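Local coordinates for protein Ser-thr phosphatase MSPP (Mycobacterium smegmatis, PDB 2JFR) that probably removes phosphate from serine and threonine residues of proteins, as a metal-dependent phosphatase of the PPM (PP2C) family, at residues 30-35 with 95-100; 71-76 with 158-163; 208-213 with 228-233. All blocks are in the same frame, centred on the assembly; numbering follows the deposited sequence.

Contact 1 of 3, residues 30-35 with 95-100; sequences ILYAVA and VAVFEP
Tyr32 and Val95 face each other as an antiparallel hydrogen-bonded pair and exchange two backbone bonds. Tyr32 N donates a hydrogen bond to Val95 O at 2.9 Å, and Val95 N donates one to Tyr32 O at 2.8 Å. Val97 N adds a third bond, to Ile30 O, at 2.8 Å. Val95 O also receives a CA-H...O contact from Leu31, with CA of Leu31 at 3.4 Å. Ala96 CA makes the same kind of contact with Ile30 O. Leu31 and Ala96 form the non-hydrogen-bonded pair.

Leu31 and Ala96 lie on one face of the sheet, Tyr32 and Val95 on the other. CG of Tyr32 is anti to its carbonyl carbon (chi1 -60°), and CE2 of the ring lies 4.2 Å from Val97 CG2. Val95 O sits at the ring edge, near its plane. Past the pair, Ile30 CD1 meets Phe98 CD1 at 3.7 Å, the two side chains crossing at about a right angle. Ala96 CB, from the same segment, sits over one face of the Phe98 ring, offset toward the rim. Val97 is the centre of an inverse gamma turn.

Further out, Leu31 and Phe98 pack on Phe57 of helix 42-59, and Tyr32 packs on Val229 and Ile231 of strand 226-233. The contact thus joins two neighbouring strands through backbone polar groups, while mainly apolar side chains fill the layers on its two faces.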
loop_
_atom_site.group_PDB
_atom_site.type_symbol
_atom_site.label_atom_id
_atom_site.label_comp_id
_atom_site.label_asym_id
_atom_site.label_seq_id
_atom_site.Cartn_x
_atom_site.Cartn_y
_atom_site.Cartn_z
ATOM N N ILE A 30 -4.645 -3.603 14.594
ATOM C CA ILE A 30 -3.226 -3.313 14.289
ATOM C C ILE A 30 -2.912 -3.593 12.818
ATOM O O ILE A 30 -1.744 -3.441 12.457
ATOM C CB ILE A 30 -2.286 -4.118 15.210
ATOM C CG1 ILE A 30 -2.335 -5.627 14.963
ATOM C CG2 ILE A 30 -2.604 -3.747 16.638
ATOM C CD1 ILE A 30 -1.151 -6.322 15.614
ATOM N N LEU A 31 -3.900 -3.986 12.023
ATOM C CA LEU A 31 -3.672 -4.326 10.613
ATOM C C LEU A 31 -4.168 -3.211 9.696
ATOM O O LEU A 31 -5.320 -2.759 9.786
ATOM C CB LEU A 31 -4.425 -5.620 10.261
ATOM C CG LEU A 31 -4.235 -6.104 8.839
ATOM C CD1 LEU A 31 -2.795 -6.517 8.571
ATOM C CD2 LEU A 31 -5.186 -7.264 8.530
ATOM N N TYR A 32 -3.303 -2.825 8.782
ATOM C CA TYR A 32 -3.551 -1.739 7.833
ATOM C C TYR A 32 -3.091 -2.204 6.485
ATOM O O TYR A 32 -2.046 -2.814 6.356
ATOM C CB TYR A 32 -2.795 -0.479 8.252
ATOM C CG TYR A 32 -3.239 -0.022 9.626
ATOM C CD1 TYR A 32 -4.341 0.792 9.763
ATOM C CD2 TYR A 32 -2.618 -0.467 10.772
ATOM C CE1 TYR A 32 -4.793 1.197 10.992
ATOM C CE2 TYR A 32 -3.105 -0.078 12.035
ATOM C CZ TYR A 32 -4.176 0.736 12.096
ATOM O OH TYR A 32 -4.639 1.099 13.364
ATOM N N ALA A 33 -3.834 -1.868 5.412
ATOM C CA ALA A 33 -3.391 -2.323 4.110
ATOM C C ALA A 33 -3.986 -1.465 3.003
ATOM O O ALA A 33 -5.074 -0.891 3.145
ATOM C CB ALA A 33 -3.775 -3.790 3.869
ATOM N N VAL A 34 -3.278 -1.460 1.895
ATOM C CA VAL A 34 -3.765 -0.960 0.610
ATOM C C VAL A 34 -3.549 -2.033 -0.432
ATOM O O VAL A 34 -2.515 -2.689 -0.460
ATOM C CB VAL A 34 -3.051 0.346 0.212
ATOM C CG1 VAL A 34 -3.410 0.792 -1.208
ATOM C CG2 VAL A 34 -3.329 1.440 1.218
ATOM N N ALA A 35 -4.535 -2.146 -1.323
ATOM C CA ALA A 35 -4.450 -3.045 -2.479
ATOM C C ALA A 35 -4.868 -2.254 -3.714
ATOM O O ALA A 35 -5.958 -1.698 -3.744
ATOM C CB ALA A 35 -5.344 -4.255 -2.281
ATOM N N VAL A 95 0.544 -3.708 6.702
ATOM C CA VAL A 95 1.304 -3.395 7.907
ATOM C C VAL A 95 0.578 -3.950 9.094
ATOM O O VAL A 95 -0.610 -3.723 9.265
ATOM C CB VAL A 95 1.464 -1.863 8.053
ATOM C CG1 VAL A 95 2.014 -1.505 9.418
ATOM C CG2 VAL A 95 2.332 -1.299 6.943
ATOM N N ALA A 96 1.307 -4.680 9.946
ATOM C CA ALA A 96 0.806 -5.089 11.231
ATOM C C ALA A 96 1.659 -4.415 12.293
ATOM O O ALA A 96 2.870 -4.641 12.350
ATOM C CB ALA A 96 0.821 -6.592 11.408
ATOM N N VAL A 97 1.019 -3.590 13.128
ATOM C CA VAL A 97 1.749 -2.853 14.155
ATOM C C VAL A 97 1.857 -3.737 15.401
ATOM O O VAL A 97 1.232 -3.478 16.441
ATOM C CB VAL A 97 1.154 -1.478 14.443
ATOM C CG1 VAL A 97 2.072 -0.703 15.340
ATOM C CG2 VAL A 97 0.884 -0.717 13.139
ATOM N N PHE A 98 2.618 -4.808 15.271
ATOM C CA PHE A 98 2.854 -5.718 16.383
ATOM C C PHE A 98 3.671 -5.057 17.487
ATOM O O PHE A 98 4.539 -4.228 17.218
ATOM C CB PHE A 98 3.638 -6.931 15.913
ATOM C CG PHE A 98 2.973 -7.835 14.919
ATOM C CD1 PHE A 98 1.786 -8.469 15.244
ATOM C CD2 PHE A 98 3.538 -8.089 13.685
ATOM C CE1 PHE A 98 1.202 -9.337 14.338
ATOM C CE2 PHE A 98 2.993 -8.994 12.782
ATOM C CZ PHE A 98 1.821 -9.613 13.144
ATOM N N GLU A 99 3.391 -5.497 18.700
ATOM C CA GLU A 99 4.243 -5.188 19.835
ATOM C C GLU A 99 5.587 -5.885 19.691
ATOM O O GLU A 99 5.739 -6.865 18.949
ATOM C CB GLU A 99 3.567 -5.632 21.138
ATOM C CG GLU A 99 2.316 -4.846 21.422
ATOM C CD GLU A 99 2.593 -3.374 21.602
ATOM O OE1 GLU A 99 3.366 -3.000 22.509
ATOM O OE2 GLU A 99 2.089 -2.560 20.808
ATOM N N PRO A 100 6.609 -5.464 20.451
ATOM C CA PRO A 100 7.905 -6.134 20.426
ATOM C C PRO A 100 7.841 -7.614 20.658
ATOM O O PRO A 100 8.599 -8.385 20.048
ATOM C CB PRO A 100 8.691 -5.396 21.528
ATOM C CG PRO A 100 8.083 -4.065 21.545
ATOM C CD PRO A 100 6.610 -4.252 21.297
#

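Contact 2 of 3, residues 71-76 with 158-163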
loop_
_atom_site.group_PDB
_atom_site.type_symbol
_atom_site.label_atom_id
_atom_site.label_comp_id
_atom_site.label_asym_id
_atom_site.label_seq_id
_atom_site.Cartn_x
_atom_site.Cartn_y
_atom_site.Cartn_z
ATOM N N GLN A 71 -0.825 -15.399 1.514
ATOM C CA GLN A 71 -0.851 -16.527 0.646
ATOM C C GLN A 71 -2.276 -16.919 0.318
ATOM O O GLN A 71 -2.596 -17.220 -0.843
ATOM C CB GLN A 71 -0.162 -17.730 1.273
ATOM C CG GLN A 71 1.341 -17.598 1.484
ATOM C CD GLN A 71 2.057 -17.569 0.155
ATOM O OE1 GLN A 71 1.831 -18.324 -0.775
ATOM N NE2 GLN A 71 2.969 -16.654 0.032
ATOM N N GLN A 72 -3.167 -16.939 1.297
ATOM C CA GLN A 72 -4.535 -17.303 1.046
ATOM C C GLN A 72 -5.228 -16.266 0.176
ATOM O O GLN A 72 -6.041 -16.630 -0.679
ATOM C CB GLN A 72 -5.238 -17.476 2.382
ATOM C CG GLN A 72 -4.814 -18.779 3.076
ATOM C CD GLN A 72 -4.867 -20.029 2.138
ATOM O OE1 GLN A 72 -5.866 -20.338 1.506
ATOM N NE2 GLN A 72 -3.716 -20.726 1.926
ATOM N N ALA A 73 -4.925 -15.000 0.363
ATOM C CA ALA A 73 -5.476 -13.951 -0.478
ATOM C C ALA A 73 -5.060 -14.172 -1.936
ATOM O O ALA A 73 -5.868 -14.076 -2.853
ATOM C CB ALA A 73 -5.056 -12.572 0.003
ATOM N N ASN A 74 -3.767 -14.473 -2.141
ATOM C CA ASN A 74 -3.291 -14.772 -3.491
ATOM C C ASN A 74 -4.080 -15.918 -4.118
ATOM O O ASN A 74 -4.515 -15.818 -5.257
ATOM C CB ASN A 74 -1.798 -15.102 -3.427
ATOM C CG ASN A 74 -1.286 -15.405 -4.792
ATOM O OD1 ASN A 74 -1.240 -14.531 -5.643
ATOM N ND2 ASN A 74 -0.934 -16.667 -5.027
ATOM N N LEU A 75 -4.195 -17.000 -3.383
ATOM C CA LEU A 75 -4.831 -18.188 -3.945
ATOM C C LEU A 75 -6.299 -17.899 -4.242
ATOM O O LEU A 75 -6.798 -18.331 -5.277
ATOM C CB LEU A 75 -4.650 -19.374 -3.005
ATOM C CG LEU A 75 -5.177 -20.693 -3.573
ATOM C CD1 LEU A 75 -4.408 -21.067 -4.832
ATOM C CD2 LEU A 75 -5.051 -21.773 -2.516
ATOM N N ARG A 76 -6.978 -17.223 -3.364
ATOM C CA ARG A 76 -8.406 -16.970 -3.572
ATOM C C ARG A 76 -8.622 -16.079 -4.760
ATOM O O ARG A 76 -9.494 -16.351 -5.583
ATOM C CB ARG A 76 -9.062 -16.374 -2.312
ATOM C CG ARG A 76 -10.553 -16.336 -2.387
ATOM C CD ARG A 76 -11.172 -17.741 -2.347
ATOM N NE ARG A 76 -12.395 -17.927 -3.105
ATOM C CZ ARG A 76 -12.680 -18.823 -4.046
ATOM N NH1 ARG A 76 -11.819 -19.739 -4.469
ATOM N NH2 ARG A 76 -13.893 -18.808 -4.595
ATOM N N ARG A 158 5.692 -8.154 -9.832
ATOM C CA ARG A 158 5.094 -9.075 -8.913
ATOM C C ARG A 158 3.686 -8.551 -8.626
ATOM O O ARG A 158 3.489 -7.348 -8.558
ATOM C CB ARG A 158 5.784 -9.245 -7.570
ATOM C CG ARG A 158 7.249 -9.571 -7.598
ATOM C CD ARG A 158 7.803 -9.842 -6.209
ATOM N NE ARG A 158 9.135 -9.453 -5.973
ATOM C CZ ARG A 158 9.770 -9.314 -4.821
ATOM N NH1 ARG A 158 9.120 -9.676 -3.708
ATOM N NH2 ARG A 158 11.021 -8.879 -4.793
ATOM N N ALA A 159 2.746 -9.478 -8.475
ATOM C CA ALA A 159 1.365 -9.115 -8.195
ATOM C C ALA A 159 0.691 -10.261 -7.534
ATOM O O ALA A 159 1.069 -11.425 -7.709
ATOM C CB ALA A 159 0.639 -8.716 -9.458
ATOM N N LEU A 160 -0.361 -9.958 -6.788
ATOM C CA LEU A 160 -1.197 -10.922 -6.143
ATOM C C LEU A 160 -2.361 -11.289 -7.024
ATOM O O LEU A 160 -2.990 -10.463 -7.672
ATOM C CB LEU A 160 -1.604 -10.330 -4.791
ATOM C CG LEU A 160 -2.360 -11.240 -3.844
ATOM C CD1 LEU A 160 -2.079 -10.929 -2.399
ATOM C CD2 LEU A 160 -3.869 -11.179 -4.130
ATOM N N GLY A 161 -2.661 -12.596 -7.026
ATOM C CA GLY A 161 -3.810 -13.098 -7.694
ATOM C C GLY A 161 -3.632 -13.545 -9.124
ATOM O O GLY A 161 -4.607 -13.942 -9.756
ATOM N N ILE A 162 -2.372 -13.543 -9.637
ATOM C CA ILE A 162 -2.093 -13.868 -11.048
ATOM C C ILE A 162 -1.566 -15.259 -11.211
ATOM O O ILE A 162 -1.460 -15.721 -12.386
ATOM C CB ILE A 162 -1.181 -12.814 -11.713
ATOM C CG1 ILE A 162 0.253 -12.839 -11.173
ATOM C CG2 ILE A 162 -1.818 -11.447 -11.638
ATOM C CD1 ILE A 162 1.221 -12.083 -12.016
ATOM N N GLY A 163 -1.226 -15.936 -10.165
ATOM C CA GLY A 163 -0.739 -17.321 -10.260
ATOM C C GLY A 163 -0.748 -17.870 -8.856
ATOM O O GLY A 163 -1.014 -17.162 -7.895
HETATM O O HOH W 1 0.062 -13.960 -8.018
#
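Asn74 reaches from helix 63-81 to the 158-163 loop and bonds to its backbone with both ends of its amide. Gly161 N donates to Asn74 OD1 at 2.8 Å, nearly straight at 170°, from a position tilted 27° from the amide carbonyl plane. Asn74 ND2 donates to Gly163 O at 2.9 Å. This bond is more bent, but ND2 lies in the carbonyl plane of Gly163. With CG anti to the backbone N (chi1 -180°), CG of Asn74 is set toward the loop.

A water links Asn74 OD1 to Ala159 O and Ile162 N. It lies 2.8 Å from Asn74 OD1 and 2.7 Å from Ala159 O, and it accepts a bond from Ile162 N. Asn74 OD1 therefore takes both a backbone N-H and a water.

The remaining packing belongs to Leu160. Its CG lies 3.7 Å from Asn74 CA, and its CD2 is equally far from Ala73 O. The apolar contact is that of its CD1 with Ala73 CB, at 4.2 Å.

Gly161 has a positive phi, at which a CB would press on the preceding carbonyl oxygen. Around the contact, Leu160 also packs on Ala49 of helix 42-59 and on Thr90 and Leu92 of strand 89-96, and Ala73 touches Thr52 of helix 42-59. The loop thus lies against helices 63-81 and 42-59 and strand 89-96.

Contact 3 of 3, residues 208-213 with 228-233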
loop_
_atom_site.group_PDB
_atom_site.type_symbol
_atom_site.label_atom_id
_atom_site.label_comp_id
_atom_site.label_asym_id
_atom_site.label_seq_id
_atom_site.Cartn_x
_atom_site.Cartn_y
_atom_site.Cartn_z
ATOM N N VAL A 208 -7.328 14.890 8.487
ATOM C CA VAL A 208 -7.029 15.951 7.557
ATOM C C VAL A 208 -5.954 15.501 6.562
ATOM O O VAL A 208 -6.042 15.760 5.370
ATOM C CB VAL A 208 -6.619 17.220 8.319
ATOM C CG1 VAL A 208 -6.134 18.275 7.338
ATOM C CG2 VAL A 208 -7.851 17.710 9.094
ATOM N N ALA A 209 -4.912 14.843 7.063
ATOM C CA ALA A 209 -3.835 14.378 6.209
ATOM C C ALA A 209 -4.367 13.541 5.062
ATOM O O ALA A 209 -3.982 13.751 3.913
ATOM C CB ALA A 209 -2.759 13.574 6.960
ATOM N N VAL A 210 -5.219 12.571 5.330
ATOM C CA VAL A 210 -5.671 11.687 4.256
ATOM C C VAL A 210 -6.507 12.451 3.249
ATOM O O VAL A 210 -6.391 12.196 2.032
ATOM C CB VAL A 210 -6.366 10.426 4.743
ATOM C CG1 VAL A 210 -5.409 9.516 5.508
ATOM C CG2 VAL A 210 -7.624 10.701 5.590
ATOM N N ARG A 211 -7.342 13.369 3.711
ATOM C CA ARG A 211 -8.137 14.163 2.761
ATOM C C ARG A 211 -7.234 15.053 1.935
ATOM O O ARG A 211 -7.427 15.174 0.720
ATOM C CB ARG A 211 -9.156 14.957 3.541
ATOM C CG ARG A 211 -10.311 14.103 4.018
ATOM C CD ARG A 211 -11.252 14.919 4.887
ATOM N NE ARG A 211 -12.111 14.074 5.673
ATOM C CZ ARG A 211 -12.459 14.277 6.936
ATOM N NH1 ARG A 211 -12.047 15.301 7.678
ATOM N NH2 ARG A 211 -13.267 13.362 7.430
ATOM N N ARG A 212 -6.241 15.698 2.557
ATOM C CA ARG A 212 -5.346 16.554 1.809
ATOM C C ARG A 212 -4.511 15.757 0.816
ATOM O O ARG A 212 -4.238 16.255 -0.280
ATOM C CB ARG A 212 -4.475 17.361 2.739
ATOM C CG ARG A 212 -5.301 18.350 3.584
ATOM C CD ARG A 212 -4.426 19.307 4.314
ATOM N NE ARG A 212 -3.579 20.128 3.477
ATOM C CZ ARG A 212 -2.338 20.481 3.872
ATOM N NH1 ARG A 212 -1.699 20.154 4.996
ATOM N NH2 ARG A 212 -1.749 21.205 3.012
ATOM N N LEU A 213 -4.109 14.545 1.168
ATOM C CA LEU A 213 -3.333 13.729 0.258
ATOM C C LEU A 213 -4.080 13.421 -1.025
ATOM O O LEU A 213 -3.592 13.565 -2.121
ATOM C CB LEU A 213 -2.851 12.452 0.907
ATOM C CG LEU A 213 -1.709 12.630 1.914
ATOM C CD1 LEU A 213 -1.618 11.467 2.852
ATOM C CD2 LEU A 213 -0.392 12.865 1.160
ATOM N N VAL A 228 -4.938 6.156 0.509
ATOM C CA VAL A 228 -3.959 6.399 1.551
ATOM C C VAL A 228 -4.487 5.904 2.893
ATOM O O VAL A 228 -5.668 6.044 3.225
ATOM C CB VAL A 228 -3.571 7.880 1.603
ATOM C CG1 VAL A 228 -2.808 8.293 0.376
ATOM C CG2 VAL A 228 -4.777 8.794 1.827
ATOM N N VAL A 229 -3.559 5.358 3.679
ATOM C CA VAL A 229 -3.811 4.942 5.051
ATOM C C VAL A 229 -2.691 5.555 5.884
ATOM O O VAL A 229 -1.507 5.330 5.614
ATOM C CB VAL A 229 -3.802 3.433 5.187
ATOM C CG1 VAL A 229 -4.001 3.022 6.650
ATOM C CG2 VAL A 229 -4.861 2.801 4.299
ATOM N N VAL A 230 -3.076 6.348 6.904
ATOM C CA VAL A 230 -2.141 7.015 7.795
ATOM C C VAL A 230 -2.277 6.422 9.155
ATOM O O VAL A 230 -3.405 6.270 9.666
ATOM C CB VAL A 230 -2.404 8.542 7.777
ATOM C CG1 VAL A 230 -1.724 9.257 8.925
ATOM C CG2 VAL A 230 -1.937 9.136 6.493
ATOM N N ILE A 231 -1.154 6.129 9.803
ATOM C CA ILE A 231 -1.118 5.543 11.152
ATOM C C ILE A 231 -0.167 6.389 11.988
ATOM O O ILE A 231 1.011 6.535 11.635
ATOM C CB ILE A 231 -0.614 4.090 11.110
ATOM C CG1 ILE A 231 -1.351 3.214 10.077
ATOM C CG2 ILE A 231 -0.715 3.486 12.484
ATOM C CD1 ILE A 231 -0.491 2.206 9.446
ATOM N N ASP A 232 -0.660 6.941 13.100
ATOM C CA ASP A 232 0.130 7.715 14.039
ATOM C C ASP A 232 0.566 6.821 15.192
ATOM O O ASP A 232 -0.297 6.228 15.829
ATOM C CB ASP A 232 -0.649 8.923 14.552
ATOM C CG ASP A 232 -0.551 10.087 13.596
ATOM O OD1 ASP A 232 0.450 10.252 12.888
ATOM O OD2 ASP A 232 -1.539 10.853 13.603
ATOM N N LEU A 233 1.863 6.766 15.465
ATOM C CA LEU A 233 2.413 5.859 16.448
ATOM C C LEU A 233 2.716 6.603 17.772
ATOM O O LEU A 233 3.129 7.773 17.762
ATOM C CB LEU A 233 3.693 5.223 15.941
ATOM C CG LEU A 233 3.539 4.431 14.653
ATOM C CD1 LEU A 233 4.874 3.903 14.168
ATOM C CD2 LEU A 233 2.492 3.337 14.785
#
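Val210 and Leu213 of helix 206-219 pack on Val228 and Val230 of strand 226-233 in a purely apolar helix-on-sheet contact. The strand belongs to the antiparallel sheet that also holds 5-13 and 180-184. The short helix and strand segments run nearly antiparallel, at 153°, and their axes come within 8.5 Å.

Val210 makes the closest approaches. Its CG1 lies 3.6 Å from Val230 CG2, and its CB lies 3.7 Å from Val228 CG2. CG1 is anti to the carbonyl carbon (chi1 -66°), beside the backbone N, and touches both valines of the strand. The side chains of Val210 and Val228 slide past each other in opposite directions.

One helical turn on, Leu213 meets the other branch of Val228, with its CB 4.2 Å from Val228 CG1. Its CD1 is 4.3 Å from Val230 CG2. The two branches of Val228 thus serve different helix residues.

Val210 also touches Ala9 and Ala11 of strand 5-13, while Leu213 reaches Ile197 and Ala200 of helix 194-201. Val229 points away from the helix. One side of the strand is therefore packed by helix, as in the alpha-beta-beta-alpha sandwich of PP2C phosphatases, where helices flank a pair of antiparallel sheets.

Overall arrangement
The three contacts sample successive layers of the fold. Contact 1 pairs strands of one sheet, and contact 3 packs a helix on the other. They meet where the sheets face each other: Tyr32 CG lies 3.5 Å from Ile231 CD1, and Val34 CG2 lies 3.7 Å from Val229 CG2. Contact 2 lies on the helical side of the first sheet. Its nearest atoms are about 7 Å from contact 1 and about 16 Å from contact 3. No contact supplies a metal ligand, but Asp36, which binds manganese with Asp186 and Asp224, follows Ala35. The side chain of Ala159 is about 10 Å from a bound magnesium, and that of Val228 about 11 Å from a bound manganese.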